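Local coordinates for protein D-mandelate dehydrogenase (Rhodotorula graminis, PDB 2W2K) that probably interconverts D-mandelate and the corresponding 2-keto acid, as a nicotinamide-dependent member of the D-isomer specific 2-hydroxyacid dehydrogenase family, at residues L81-F91 / L99-R110; A256-I267 / V282-L293. All blocks are in the same frame, centred on the assembly; numbering follows the deposited sequence.

The two contacts belong to the two lobes of the subunit. Contact 1 joins the last two strands of a five-stranded parallel sheet, while contact 2 follows the C-terminal ends of strands 250-254 and 275-280 in the seven-stranded parallel sheet of the NAD-binding Rossmann domain. Their centres are 29 Å apart, yet R257 of contact 2 reaches the 81-91 segment: NH1 is 2.9 Å from G90 O, a probable hydrogen bond, with a weaker one from NH2 to A89 O. Both lie near the NAD site, although no cofactor is bound to this chain. Contact 2 contains the NAD-binding residue A256; in contact 1 the side chains of R110 and A89 are about 7 Å and 8 Å from those of the NAD-binding residues A173 and I174.

Contact 1 of 2, residues L81-F91 / L99-R110; sequences LKVFAAAGAGF and LNERGVAFANSR
V83, F84 and A85 pair in parallel register with A105, F106 and A107, the axes of the two strand segments approaching to 4.9 Å at 11°. With helix 96-101 between them in the chain, strands 83-86 and 105-107 form a beta-alpha-beta unit at one margin of a five-stranded parallel sheet. Four backbone hydrogen bonds of 3.0-3.1 Å join the strands: A105 N to K82 O, F84 N to A105 O, A107 N to F84 O and A86 N to A107 O. On one face, with CG anti to the backbone N (chi1 -173°), F106 brings its CE1 corner over the F84 ring, a T-shaped pair with centroids 5.4 Å apart and planes at 89°. The adjoining CZ-CE2 edge of the F106 ring meets the edge of F91, neither ring over the other's face, CZ lying 3.3 Å from F91 CE2 and also touching A86 CB. The opposite face, carrying V83, A85, A105 and A107, packs partly on helix 310-330 through V83 with F327 and A107 with N323. V104 CG2 rests 3.9 Å from L81 CD2. S109 holds the end of strand 83-86 and the loop after it: OG donates to A86 O and N to G88 O, each at 3.0 Å.

Contact 2 of 2, residues A256-I267 / V282-L293; sequences ARGPVISQDALI and VHEFEPNVSKEL. Unlike the reference sequence in segment 282-293: N288 (reference Gln).
A256 and R257 lie against V282, which sets CG1 3.7 Å from A256 O and CG2 3.5 Å from R257 C. G258 follows at the tightest backbone approach: its CA makes a CA-H...O contact with H283 O, 3.4 Å long with 169° at the hydrogen. Water extends this junction, one molecule bridging G258 O to V282 O and another G258 N to E286 OE1. P259 then rests its CG on E284 O. At the start of helix 263-271, Q263 N donates to E284 OE1 at 2.9 Å with an N-H...O angle of 167°, meeting the oxygen nearly along its C-O bond. The extended E284 chain, with CG anti to the backbone N (chi1 -176°), carries the carboxylate to this helix end, where the N-H groups of the first helical turn would probably favour its negative charge; a water links the same OE1 to D264 N, and OE2 is bound by H236. The extended Q263 side chain carries its amide to F285 and S290, with NE2 at the edge of the F285 ring and CD 3.6 Å from S290 CB. Two waters donate to Q263 OE1 and accept from E284 N and F285 N, tying the amide to the turn from H283 to E286. L266 CD2 touches L293 CD1, and I267 CG1 lies 3.8 Å from L293 CD2. V289 packs on an aromatic side chain of the neighbouring subunit. Behind the interface, L266 and L293 both rest on L280 of strand 275-280, while I261 and L266 reach I252 of strand 250-254 and F243 of helix 240-245.

Contact 1 of 2, residues L81-F91 / L99-R110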
# COMPACT_ATOMS: atom_id res chain seq x y z
N LEU B 81 -44.87 -3.15 11.67
CA LEU B 81 -43.40 -3.02 11.51
C LEU B 81 -42.79 -2.01 12.50
O LEU B 81 -43.27 -0.87 12.60
CB LEU B 81 -43.02 -2.69 10.03
CG LEU B 81 -41.55 -2.43 9.67
CD1 LEU B 81 -40.67 -3.69 9.80
CD2 LEU B 81 -41.48 -1.89 8.22
N LYS B 82 -41.76 -2.44 13.23
CA LYS B 82 -41.06 -1.59 14.24
C LYS B 82 -39.59 -1.22 13.90
O LYS B 82 -39.11 -0.16 14.33
CB LYS B 82 -41.12 -2.23 15.66
CG LYS B 82 -42.54 -2.16 16.32
CD LYS B 82 -42.58 -2.77 17.75
CE LYS B 82 -43.90 -2.36 18.44
NZ LYS B 82 -44.05 -2.94 19.81
N VAL B 83 -38.88 -2.05 13.13
CA VAL B 83 -37.43 -1.84 12.94
C VAL B 83 -36.88 -2.51 11.67
O VAL B 83 -37.32 -3.61 11.31
CB VAL B 83 -36.58 -2.29 14.24
CG1 VAL B 83 -36.80 -3.78 14.58
CG2 VAL B 83 -35.07 -2.00 14.10
N PHE B 84 -35.90 -1.85 11.03
CA PHE B 84 -35.19 -2.34 9.82
C PHE B 84 -33.68 -2.16 10.10
O PHE B 84 -33.24 -1.02 10.32
CB PHE B 84 -35.65 -1.46 8.62
CG PHE B 84 -35.13 -1.86 7.23
CD1 PHE B 84 -34.12 -2.84 7.03
CD2 PHE B 84 -35.63 -1.19 6.11
CE1 PHE B 84 -33.66 -3.15 5.70
CE2 PHE B 84 -35.19 -1.49 4.78
CZ PHE B 84 -34.20 -2.48 4.58
N ALA B 85 -32.90 -3.27 10.12
CA ALA B 85 -31.43 -3.20 10.27
C ALA B 85 -30.73 -3.69 8.99
O ALA B 85 -31.05 -4.78 8.49
CB ALA B 85 -30.95 -4.05 11.51
N ALA B 86 -29.75 -2.92 8.49
CA ALA B 86 -29.08 -3.24 7.20
C ALA B 86 -27.56 -3.14 7.28
O ALA B 86 -27.03 -2.28 7.99
CB ALA B 86 -29.59 -2.30 6.09
N ALA B 87 -26.88 -4.01 6.52
CA ALA B 87 -25.43 -3.94 6.29
C ALA B 87 -25.01 -2.63 5.60
O ALA B 87 -25.78 -2.07 4.83
CB ALA B 87 -24.97 -5.14 5.45
N GLY B 88 -23.78 -2.16 5.89
CA GLY B 88 -23.18 -1.00 5.20
C GLY B 88 -23.53 0.33 5.84
O GLY B 88 -24.11 0.37 6.93
N ALA B 89 -23.15 1.44 5.20
CA ALA B 89 -23.67 2.76 5.61
C ALA B 89 -23.76 3.71 4.43
O ALA B 89 -23.01 3.57 3.47
CB ALA B 89 -22.82 3.36 6.72
N GLY B 90 -24.67 4.68 4.50
CA GLY B 90 -24.85 5.66 3.41
C GLY B 90 -25.58 5.03 2.24
O GLY B 90 -24.95 4.47 1.34
N PHE B 91 -26.91 5.13 2.26
CA PHE B 91 -27.77 4.37 1.35
C PHE B 91 -28.60 5.24 0.43
O PHE B 91 -29.66 5.74 0.83
CB PHE B 91 -28.72 3.49 2.14
CG PHE B 91 -28.06 2.58 3.11
CD1 PHE B 91 -26.83 1.98 2.82
CD2 PHE B 91 -28.67 2.30 4.32
CE1 PHE B 91 -26.25 1.11 3.73
CE2 PHE B 91 -28.08 1.44 5.24
CZ PHE B 91 -26.88 0.84 4.95
N LEU B 99 -39.84 6.34 5.85
CA LEU B 99 -39.81 5.20 6.80
C LEU B 99 -40.09 5.65 8.25
O LEU B 99 -40.95 5.09 8.92
CB LEU B 99 -38.46 4.46 6.69
CG LEU B 99 -38.35 3.10 7.39
CD1 LEU B 99 -39.29 2.04 6.81
CD2 LEU B 99 -36.90 2.59 7.38
N ASN B 100 -39.36 6.67 8.72
CA ASN B 100 -39.58 7.22 10.07
C ASN B 100 -40.99 7.78 10.30
O ASN B 100 -41.51 7.70 11.43
CB ASN B 100 -38.53 8.31 10.39
CG ASN B 100 -37.10 7.76 10.62
OD1 ASN B 100 -36.86 6.56 10.85
ND2 ASN B 100 -36.14 8.67 10.55
N GLU B 101 -41.62 8.35 9.25
CA GLU B 101 -43.02 8.83 9.31
C GLU B 101 -44.01 7.74 9.70
O GLU B 101 -45.01 8.02 10.38
CB GLU B 101 -43.42 9.50 7.97
CG GLU B 101 -44.90 10.00 7.85
CD GLU B 101 -45.19 10.68 6.51
OE1 GLU B 101 -45.02 10.04 5.45
OE2 GLU B 101 -45.57 11.88 6.50
N ARG B 102 -43.71 6.48 9.32
CA ARG B 102 -44.53 5.31 9.69
C ARG B 102 -44.19 4.74 11.08
O ARG B 102 -44.71 3.67 11.46
CB ARG B 102 -44.40 4.19 8.63
CG ARG B 102 -45.05 4.50 7.30
CD ARG B 102 -45.02 3.29 6.35
NE ARG B 102 -46.09 2.30 6.55
CZ ARG B 102 -47.36 2.45 6.17
NH1 ARG B 102 -47.80 3.59 5.60
NH2 ARG B 102 -48.22 1.46 6.39
N GLY B 103 -43.33 5.42 11.82
CA GLY B 103 -42.94 4.97 13.16
C GLY B 103 -41.96 3.81 13.17
O GLY B 103 -41.89 3.09 14.15
N VAL B 104 -41.20 3.64 12.07
CA VAL B 104 -40.22 2.56 11.90
C VAL B 104 -38.79 3.07 12.17
O VAL B 104 -38.34 4.01 11.51
CB VAL B 104 -40.27 1.91 10.48
CG1 VAL B 104 -39.25 0.72 10.37
CG2 VAL B 104 -41.71 1.46 10.12
N ALA B 105 -38.09 2.44 13.12
CA ALA B 105 -36.71 2.76 13.48
C ALA B 105 -35.74 2.12 12.48
O ALA B 105 -35.97 0.99 12.05
CB ALA B 105 -36.40 2.24 14.92
N PHE B 106 -34.67 2.83 12.13
CA PHE B 106 -33.65 2.29 11.21
C PHE B 106 -32.25 2.22 11.89
O PHE B 106 -31.89 3.09 12.69
CB PHE B 106 -33.59 3.13 9.91
CG PHE B 106 -32.67 2.55 8.82
CD1 PHE B 106 -33.03 1.38 8.12
CD2 PHE B 106 -31.48 3.20 8.47
CE1 PHE B 106 -32.20 0.84 7.11
CE2 PHE B 106 -30.64 2.67 7.46
CZ PHE B 106 -31.00 1.47 6.78
N ALA B 107 -31.50 1.18 11.55
CA ALA B 107 -30.08 1.06 11.90
C ALA B 107 -29.27 0.66 10.67
O ALA B 107 -29.65 -0.28 9.94
CB ALA B 107 -29.90 0.01 13.00
N ASN B 108 -28.16 1.37 10.43
CA ASN B 108 -27.13 0.86 9.52
C ASN B 108 -26.09 0.03 10.31
O ASN B 108 -26.37 -0.41 11.43
CB ASN B 108 -26.48 2.01 8.72
CG ASN B 108 -25.81 3.07 9.62
OD1 ASN B 108 -25.52 2.83 10.79
ND2 ASN B 108 -25.53 4.25 9.03
N SER B 109 -24.92 -0.21 9.73
CA SER B 109 -23.84 -0.94 10.38
C SER B 109 -22.58 -0.05 10.43
O SER B 109 -21.47 -0.50 10.17
CB SER B 109 -23.59 -2.31 9.67
OG SER B 109 -24.77 -3.13 9.69
N ARG B 110 -22.79 1.23 10.78
CA ARG B 110 -21.68 2.21 10.97
C ARG B 110 -20.51 1.67 11.83
O ARG B 110 -20.71 1.13 12.95
CB ARG B 110 -22.23 3.54 11.55
CG ARG B 110 -21.16 4.59 11.89
CD ARG B 110 -21.74 5.83 12.62
NE ARG B 110 -22.56 5.49 13.78
CZ ARG B 110 -22.10 5.13 14.99
NH1 ARG B 110 -20.79 5.05 15.23
NH2 ARG B 110 -22.96 4.82 15.95
O HOH W 1 -45.23 0.95 10.87
O HOH W 2 -40.26 1.54 16.49

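Contact 2 of 2, residues A256-I267 / V282-L293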
# COMPACT_ATOMS: atom_id res chain seq x y z
N ALA B 256 -14.59 7.78 -0.82
CA ALA B 256 -15.92 8.18 -0.35
C ALA B 256 -17.06 7.70 -1.27
O ALA B 256 -17.43 6.52 -1.24
CB ALA B 256 -15.95 9.71 -0.09
N ARG B 257 -17.64 8.59 -2.09
CA ARG B 257 -18.50 8.17 -3.20
C ARG B 257 -18.04 8.83 -4.51
O ARG B 257 -17.43 9.91 -4.50
CB ARG B 257 -19.99 8.48 -2.91
CG ARG B 257 -20.65 7.59 -1.82
CD ARG B 257 -20.85 6.12 -2.28
NE ARG B 257 -20.84 5.22 -1.13
CZ ARG B 257 -21.91 4.86 -0.42
NH1 ARG B 257 -23.12 5.32 -0.74
NH2 ARG B 257 -21.78 4.04 0.61
N GLY B 258 -18.32 8.18 -5.64
CA GLY B 258 -17.83 8.65 -6.96
C GLY B 258 -18.14 10.11 -7.32
O GLY B 258 -17.22 10.86 -7.69
N PRO B 259 -19.42 10.54 -7.23
CA PRO B 259 -19.74 11.93 -7.61
C PRO B 259 -19.21 13.05 -6.70
O PRO B 259 -19.46 14.22 -7.01
CB PRO B 259 -21.29 11.95 -7.63
CG PRO B 259 -21.68 10.47 -7.80
CD PRO B 259 -20.65 9.80 -6.89
N VAL B 260 -18.52 12.73 -5.61
CA VAL B 260 -17.90 13.80 -4.78
C VAL B 260 -16.83 14.59 -5.58
O VAL B 260 -16.64 15.82 -5.38
CB VAL B 260 -17.40 13.28 -3.40
CG1 VAL B 260 -16.70 14.42 -2.59
CG2 VAL B 260 -18.55 12.69 -2.59
N ILE B 261 -16.17 13.89 -6.53
CA ILE B 261 -15.22 14.52 -7.48
C ILE B 261 -15.79 14.57 -8.91
O ILE B 261 -16.25 13.55 -9.43
CB ILE B 261 -13.86 13.77 -7.54
CG1 ILE B 261 -13.23 13.65 -6.13
CG2 ILE B 261 -12.89 14.49 -8.51
CD1 ILE B 261 -11.83 12.92 -6.10
N SER B 262 -15.75 15.75 -9.55
CA SER B 262 -16.21 15.89 -10.95
C SER B 262 -15.24 15.15 -11.91
O SER B 262 -14.06 15.51 -12.01
CB SER B 262 -16.31 17.38 -11.32
OG SER B 262 -16.32 17.52 -12.74
N GLN B 263 -15.73 14.11 -12.58
CA GLN B 263 -14.90 13.33 -13.52
C GLN B 263 -14.23 14.19 -14.61
O GLN B 263 -13.02 14.09 -14.85
CB GLN B 263 -15.70 12.16 -14.12
CG GLN B 263 -14.96 11.30 -15.16
CD GLN B 263 -15.71 10.01 -15.47
OE1 GLN B 263 -15.93 9.19 -14.58
NE2 GLN B 263 -16.13 9.84 -16.73
N ASP B 264 -15.01 15.08 -15.22
CA ASP B 264 -14.48 15.96 -16.27
C ASP B 264 -13.38 16.90 -15.77
O ASP B 264 -12.36 17.06 -16.45
CB ASP B 264 -15.61 16.75 -16.96
CG ASP B 264 -16.53 15.85 -17.80
OD1 ASP B 264 -16.13 14.74 -18.21
OD2 ASP B 264 -17.67 16.29 -18.07
N ALA B 265 -13.57 17.50 -14.58
CA ALA B 265 -12.54 18.37 -13.98
C ALA B 265 -11.24 17.60 -13.67
O ALA B 265 -10.13 18.13 -13.87
CB ALA B 265 -13.08 19.04 -12.71
N LEU B 266 -11.40 16.36 -13.17
CA LEU B 266 -10.24 15.50 -12.83
C LEU B 266 -9.41 15.18 -14.09
O LEU B 266 -8.17 15.34 -14.10
CB LEU B 266 -10.70 14.21 -12.11
CG LEU B 266 -9.64 13.15 -11.73
CD1 LEU B 266 -8.57 13.72 -10.79
CD2 LEU B 266 -10.30 11.90 -11.14
N ILE B 267 -10.11 14.75 -15.16
CA ILE B 267 -9.50 14.45 -16.48
C ILE B 267 -8.68 15.64 -16.98
O ILE B 267 -7.54 15.48 -17.40
CB ILE B 267 -10.57 14.02 -17.58
CG1 ILE B 267 -11.12 12.61 -17.30
CG2 ILE B 267 -9.93 14.00 -18.97
CD1 ILE B 267 -12.52 12.37 -17.90
N VAL B 282 -13.79 4.67 -6.14
CA VAL B 282 -15.21 4.98 -6.38
C VAL B 282 -15.33 5.92 -7.61
O VAL B 282 -14.44 6.76 -7.85
CB VAL B 282 -15.91 5.57 -5.10
CG1 VAL B 282 -15.98 4.53 -3.97
CG2 VAL B 282 -15.18 6.87 -4.59
N HIS B 283 -16.40 5.77 -8.40
CA HIS B 283 -16.42 6.30 -9.79
C HIS B 283 -17.70 7.06 -10.05
O HIS B 283 -18.75 6.63 -9.58
CB HIS B 283 -16.23 5.11 -10.76
CG HIS B 283 -14.93 4.38 -10.54
ND1 HIS B 283 -14.80 3.31 -9.67
CD2 HIS B 283 -13.69 4.61 -11.03
CE1 HIS B 283 -13.54 2.91 -9.64
NE2 HIS B 283 -12.84 3.69 -10.45
N GLU B 284 -17.63 8.22 -10.73
CA GLU B 284 -18.85 9.08 -10.87
C GLU B 284 -20.05 8.32 -11.51
O GLU B 284 -21.19 8.46 -11.03
CB GLU B 284 -18.58 10.41 -11.63
CG GLU B 284 -19.85 11.32 -11.66
CD GLU B 284 -19.61 12.74 -12.19
OE1 GLU B 284 -18.45 13.09 -12.54
OE2 GLU B 284 -20.60 13.52 -12.26
N PHE B 285 -19.76 7.54 -12.55
CA PHE B 285 -20.79 6.74 -13.29
C PHE B 285 -20.70 5.23 -13.05
O PHE B 285 -21.11 4.40 -13.91
CB PHE B 285 -20.79 7.12 -14.80
CG PHE B 285 -20.85 8.63 -15.01
CD1 PHE B 285 -22.05 9.32 -14.86
CD2 PHE B 285 -19.70 9.36 -15.30
CE1 PHE B 285 -22.10 10.73 -15.01
CE2 PHE B 285 -19.75 10.76 -15.46
CZ PHE B 285 -20.94 11.43 -15.32
N GLU B 286 -20.23 4.87 -11.86
CA GLU B 286 -20.16 3.48 -11.38
C GLU B 286 -21.45 2.69 -11.73
O GLU B 286 -22.55 3.17 -11.45
CB GLU B 286 -19.92 3.48 -9.86
CG GLU B 286 -19.22 2.25 -9.31
CD GLU B 286 -18.83 2.41 -7.84
OE1 GLU B 286 -18.08 3.36 -7.49
OE2 GLU B 286 -19.28 1.58 -7.05
N PRO B 287 -21.33 1.48 -12.31
CA PRO B 287 -20.14 0.66 -12.55
C PRO B 287 -19.35 0.86 -13.87
O PRO B 287 -18.52 -0.01 -14.18
CB PRO B 287 -20.70 -0.78 -12.49
CG PRO B 287 -22.10 -0.64 -13.04
CD PRO B 287 -22.56 0.79 -12.77
N ASN B 288 -19.56 1.96 -14.62
CA ASN B 288 -18.63 2.26 -15.75
C ASN B 288 -17.49 3.17 -15.27
O ASN B 288 -17.73 4.30 -14.81
CB ASN B 288 -19.28 2.83 -17.05
CG ASN B 288 -18.58 2.27 -18.39
OD1 ASN B 288 -17.36 2.41 -18.62
ND2 ASN B 288 -19.36 1.60 -19.21
N VAL B 289 -16.28 2.64 -15.39
CA VAL B 289 -15.05 3.37 -15.10
C VAL B 289 -14.69 4.21 -16.34
O VAL B 289 -14.88 3.76 -17.47
CB VAL B 289 -13.92 2.36 -14.79
CG1 VAL B 289 -12.53 3.06 -14.64
CG2 VAL B 289 -14.26 1.54 -13.51
N SER B 290 -14.14 5.41 -16.10
CA SER B 290 -13.78 6.37 -17.17
C SER B 290 -12.76 5.82 -18.18
O SER B 290 -11.62 5.51 -17.81
CB SER B 290 -13.23 7.65 -16.53
OG SER B 290 -12.75 8.55 -17.52
N LYS B 291 -13.15 5.71 -19.45
CA LYS B 291 -12.20 5.28 -20.49
C LYS B 291 -11.06 6.29 -20.68
O LYS B 291 -9.92 5.88 -20.92
CB LYS B 291 -12.92 4.97 -21.82
CG LYS B 291 -13.87 3.78 -21.71
CD LYS B 291 -14.61 3.50 -23.01
CE LYS B 291 -15.87 2.69 -22.74
NZ LYS B 291 -15.54 1.34 -22.21
N GLU B 292 -11.33 7.58 -20.52
CA GLU B 292 -10.25 8.58 -20.59
C GLU B 292 -9.19 8.39 -19.48
O GLU B 292 -7.99 8.52 -19.74
CB GLU B 292 -10.80 10.01 -20.57
CG GLU B 292 -11.53 10.42 -21.86
CD GLU B 292 -11.54 11.94 -22.07
OE1 GLU B 292 -10.52 12.50 -22.52
OE2 GLU B 292 -12.58 12.57 -21.77
N LEU B 293 -9.63 8.07 -18.25
CA LEU B 293 -8.67 7.82 -17.16
C LEU B 293 -7.89 6.53 -17.35
O LEU B 293 -6.72 6.46 -16.99
CB LEU B 293 -9.36 7.82 -15.77
CG LEU B 293 -10.01 9.12 -15.27
CD1 LEU B 293 -10.76 8.88 -13.93
CD2 LEU B 293 -9.01 10.27 -15.09
O HOH W 3 -14.46 9.84 -7.95
O HOH W 4 -19.41 5.47 -5.83
O HOH W 5 -15.04 9.03 -11.97
O HOH W 6 -17.19 6.77 -13.87
O HOH W 7 -18.12 14.98 -14.63